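Local coordinates for NAD-dependent aldehyde dehydrogenase (Sinorhizobium meliloti, PDB 3U4J) that catalyses the NAD-dependent oxidation of aldehydes as a tetrameric member of the aldehyde dehydrogenase family, at the interface of chains A and B and the interface of chains A and C. Sequence-based numbering; all coordinates share one arbitrary frame. Chains: chain A/B/C, NAD-dependent aldehyde dehydrogenase.

Contact 1 and contact 2 lie about 46 Å apart, measured between the centres of their C-alpha atoms, and join chain A to two different neighbours. One side of each comes from the same stretch of sequence: helix 439-448 supplies A:Gln444 and A:Arg447 to contact 1, while C:Arg450, two residues beyond that helix, meets helix 60-75 in contact 2. Because the copies are equivalent, each subunit can use the helix against one partner and the loop after it against another. Both interfaces are two-fold symmetric, so each contact recurs with the chains exchanged, in keeping with the tetramer of the deposited assembly.

Contact 1: the interface of chains A and B. Residues chain A 444, 447; chain B 150-154, 498.
A:Gln444 and A:Arg447, one turn apart on helix 439-448, reach across to the loop around B:Asp151 and to B:Leu498. The A:Gln444 side chain leaves CB with CG beside the backbone N (chi1 -65°) and bends at chi2, which brings CG and the amide against the leucine. CG of A:Gln444 lies 3.8 Å from CD1 of B:Leu498, and the amide carbon CD of A:Gln444 packs closer to the same methyl, at 3.5 Å, as the two side chains cross obliquely. At the tip, NE2 stays beside that methyl, while a water 2.8 Å from the modelled OE1 of A:Gln444 bridges it to the backbone O of B:Leu498. As modelled, OE1 of A:Gln444 also sits 3.0 Å from the backbone O of B:Asp151. Both oxygens can only accept, so this pair is a clash and the assignment of the amide O and N is doubtful; with the two exchanged, the nitrogen could donate to the carbonyl, and the water could serve either orientation.

That carbonyl also receives A:Arg447. A bend at chi3 (91°) turns the guanidinium towards chain B, and NH1 of A:Arg447 donates to O of B:Asp151 over 3.0 Å. The bond is far from straight, 132° at the hydrogen, with the donor above the carbonyl plane. NH2 of A:Arg447 passes 3.3 Å from O of B:Arg153, and O of B:Gly150 lies farther off at the guanidinium edge. A cationic guanidinium would suit this cluster of backbone oxygens. The contact joins helix 439-448 of one subunit to the loop leading into strand 153-161 and to B:Leu498, just after strand 489-497, and so contributes to subunit assembly.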
loop_
_atom_site.group_PDB
_atom_site.type_symbol
_atom_site.label_atom_id
_atom_site.label_comp_id
_atom_site.label_asym_id
_atom_site.label_seq_id
_atom_site.Cartn_x
_atom_site.Cartn_y
_atom_site.Cartn_z
ATOM N N GLN A 444 -25.196 0.950 5.063
ATOM C CA GLN A 444 -25.571 2.192 4.369
ATOM C C GLN A 444 -25.676 3.376 5.327
ATOM O O GLN A 444 -25.290 4.489 4.975
ATOM C CB GLN A 444 -26.835 2.060 3.520
ATOM C CG GLN A 444 -26.702 1.090 2.348
ATOM C CD GLN A 444 -25.912 1.624 1.136
ATOM O OE1 GLN A 444 -26.324 1.398 -0.015
ATOM N NE2 GLN A 444 -24.772 2.301 1.379
ATOM N N ARG A 447 -21.974 4.392 6.148
ATOM C CA ARG A 447 -21.390 5.058 4.984
ATOM C C ARG A 447 -21.904 6.477 4.771
ATOM O O ARG A 447 -21.200 7.303 4.168
ATOM C CB ARG A 447 -21.639 4.269 3.703
ATOM C CG ARG A 447 -20.864 2.979 3.650
ATOM C CD ARG A 447 -21.319 2.121 2.476
ATOM N NE ARG A 447 -20.543 2.379 1.260
ATOM C CZ ARG A 447 -20.993 2.161 0.021
ATOM N NH1 ARG A 447 -22.228 1.732 -0.192
ATOM N NH2 ARG A 447 -20.212 2.406 -1.022
ATOM N N GLY B 150 -20.112 1.971 -6.945
ATOM C CA GLY B 150 -21.587 2.093 -6.968
ATOM C C GLY B 150 -22.152 2.282 -5.549
ATOM O O GLY B 150 -21.732 1.601 -4.604
ATOM N N ASP B 151 -23.107 3.192 -5.387
ATOM C CA ASP B 151 -23.692 3.457 -4.058
ATOM C C ASP B 151 -24.345 2.220 -3.412
ATOM O O ASP B 151 -24.431 2.110 -2.178
ATOM C CB ASP B 151 -24.698 4.599 -4.127
ATOM C CG ASP B 151 -25.000 5.193 -2.752
ATOM O OD1 ASP B 151 -24.081 5.716 -2.101
ATOM O OD2 ASP B 151 -26.162 5.137 -2.313
ATOM N N ASP B 152 -24.778 1.292 -4.250
ATOM C CA ASP B 152 -25.517 0.117 -3.805
ATOM C C ASP B 152 -24.575 -1.048 -3.496
ATOM O O ASP B 152 -25.008 -2.106 -3.053
ATOM C CB ASP B 152 -26.516 -0.302 -4.901
ATOM C CG ASP B 152 -25.886 -0.314 -6.319
ATOM O OD1 ASP B 152 -24.814 0.307 -6.565
ATOM O OD2 ASP B 152 -26.494 -0.927 -7.220
ATOM N N ARG B 153 -23.281 -0.847 -3.708
ATOM C CA ARG B 153 -22.338 -1.937 -3.633
ATOM C C ARG B 153 -21.109 -1.527 -2.810
ATOM O O ARG B 153 -20.775 -0.343 -2.729
ATOM C CB ARG B 153 -21.925 -2.239 -5.059
ATOM C CG ARG B 153 -21.357 -3.593 -5.345
ATOM C CD ARG B 153 -21.663 -3.931 -6.840
ATOM N NE ARG B 153 -20.962 -3.020 -7.734
ATOM C CZ ARG B 153 -20.632 -3.303 -8.992
ATOM N NH1 ARG B 153 -20.958 -4.482 -9.511
ATOM N NH2 ARG B 153 -19.982 -2.404 -9.728
ATOM N N LEU B 154 -20.461 -2.495 -2.184
ATOM C CA LEU B 154 -19.208 -2.236 -1.478
ATOM C C LEU B 154 -18.246 -3.375 -1.831
ATOM O O LEU B 154 -18.609 -4.554 -1.729
ATOM C CB LEU B 154 -19.453 -2.172 0.038
ATOM C CG LEU B 154 -18.260 -2.064 1.035
ATOM C CD1 LEU B 154 -17.448 -0.759 0.854
ATOM C CD2 LEU B 154 -18.720 -2.224 2.504
ATOM N N LEU B 498 -25.742 -4.252 -1.204
ATOM C CA LEU B 498 -26.557 -3.854 -0.100
ATOM C C LEU B 498 -27.916 -3.587 -0.725
ATOM O O LEU B 498 -28.080 -2.642 -1.535
ATOM C CB LEU B 498 -25.987 -2.593 0.553
ATOM C CG LEU B 498 -24.549 -2.713 1.056
ATOM C CD1 LEU B 498 -24.000 -1.353 1.356
ATOM C CD2 LEU B 498 -24.431 -3.621 2.281
HETATM O O HOH W 1 -28.587 -0.105 -0.835
#

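Contact 2: the interface of chains A and C. Residues chain A 71, 74-75; chain C 450.
C:Arg450 extends its guanidinium towards A:Asp75 and the ring of A:Phe74, and buries more surface than any other residue in this patch. The terminal NH2 of C:Arg450 donates to the carboxylate oxygen OD1 of A:Asp75 over 2.6 Å, a nearly straight bond (171° at the hydrogen) that also forms a salt bridge. The acceptor lies in the guanidinium plane, whereas NH2 meets OD1 on the anti side and somewhat out of the carboxylate plane. NH1 of C:Arg450 adds a weak bond to the same OD1 of A:Asp75 at 3.3 Å, so the grip is uneven and centred on NH2. The two side chains cross at about a right angle.

A:Asp75 is positioned from within its own helix by A:Arg71, one turn earlier. This arginine holds the carboxylate side-on: NE of A:Arg71 donates to OD2 of A:Asp75 at 2.9 Å, and NH2 of A:Arg71 donates to OD1 of A:Asp75 at 3.0 Å on its syn side. OD1 thus accepts a hydrogen bond from each subunit, and NH2 of A:Arg71 and NH2 of C:Arg450 arrive from opposite faces of the carboxylate plane. The paired bonds of A:Arg71 should restrict rotation of the carboxylate, and the two arginines would probably favour its ionised form.

A:Phe74 brings the CD1-CE1 edge of its ring up to the guanidinium of C:Arg450, on the same face as A:Arg71. Its CG stands opposite the backbone N about CA-CB (chi1 -169°), directing that edge to the guanidinium, where CE1 of A:Phe74 is 3.6 Å from NH2 of C:Arg450. Ring and guanidinium are inclined by 50°, so they do not lie parallel. In the fold, the three chain A residues sit at the C-terminal end of helix 60-75, while C:Arg450 projects from the loop between helix 439-448 and strand 453-456 of the neighbouring subunit.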
loop_
_atom_site.group_PDB
_atom_site.type_symbol
_atom_site.label_atom_id
_atom_site.label_comp_id
_atom_site.label_asym_id
_atom_site.label_seq_id
_atom_site.Cartn_x
_atom_site.Cartn_y
_atom_site.Cartn_z
ATOM N N ARG A 71 15.032 20.284 19.182
ATOM C CA ARG A 71 15.742 20.785 17.998
ATOM C C ARG A 71 17.151 20.172 17.863
ATOM O O ARG A 71 17.537 19.668 16.794
ATOM C CB ARG A 71 15.794 22.314 18.046
ATOM C CG ARG A 71 16.135 22.999 16.708
ATOM C CD ARG A 71 14.962 22.968 15.717
ATOM N NE ARG A 71 15.178 21.926 14.724
ATOM C CZ ARG A 71 14.285 21.508 13.839
ATOM N NH1 ARG A 71 13.070 22.033 13.788
ATOM N NH2 ARG A 71 14.620 20.546 12.998
ATOM N N PHE A 74 16.998 16.385 17.153
ATOM C CA PHE A 74 16.683 16.115 15.766
ATOM C C PHE A 74 17.802 16.489 14.774
ATOM O O PHE A 74 18.124 15.704 13.857
ATOM C CB PHE A 74 15.422 16.848 15.342
ATOM C CG PHE A 74 14.921 16.397 14.004
ATOM C CD1 PHE A 74 15.219 17.110 12.854
ATOM C CD2 PHE A 74 14.203 15.204 13.891
ATOM C CE1 PHE A 74 14.779 16.659 11.599
ATOM C CE2 PHE A 74 13.771 14.752 12.661
ATOM C CZ PHE A 74 14.060 15.475 11.504
ATOM N N ASP A 75 18.355 17.688 14.951
ATOM C CA ASP A 75 19.385 18.210 14.033
ATOM C C ASP A 75 20.769 17.582 14.193
ATOM O O ASP A 75 21.484 17.399 13.205
ATOM C CB ASP A 75 19.503 19.741 14.158
ATOM C CG ASP A 75 18.257 20.475 13.658
ATOM O OD1 ASP A 75 17.515 19.936 12.822
ATOM O OD2 ASP A 75 18.008 21.608 14.116
ATOM N N ARG C 450 16.397 19.339 3.194
ATOM C CA ARG C 450 15.020 19.388 3.617
ATOM C C ARG C 450 14.175 20.121 2.582
ATOM O O ARG C 450 13.833 21.284 2.748
ATOM C CB ARG C 450 14.900 19.966 5.026
ATOM C CG ARG C 450 15.568 19.081 6.090
ATOM C CD ARG C 450 16.172 19.955 7.176
ATOM N NE ARG C 450 16.714 19.180 8.294
ATOM C CZ ARG C 450 16.859 19.645 9.535
ATOM N NH1 ARG C 450 16.498 20.893 9.837
ATOM N NH2 ARG C 450 17.351 18.851 10.477
#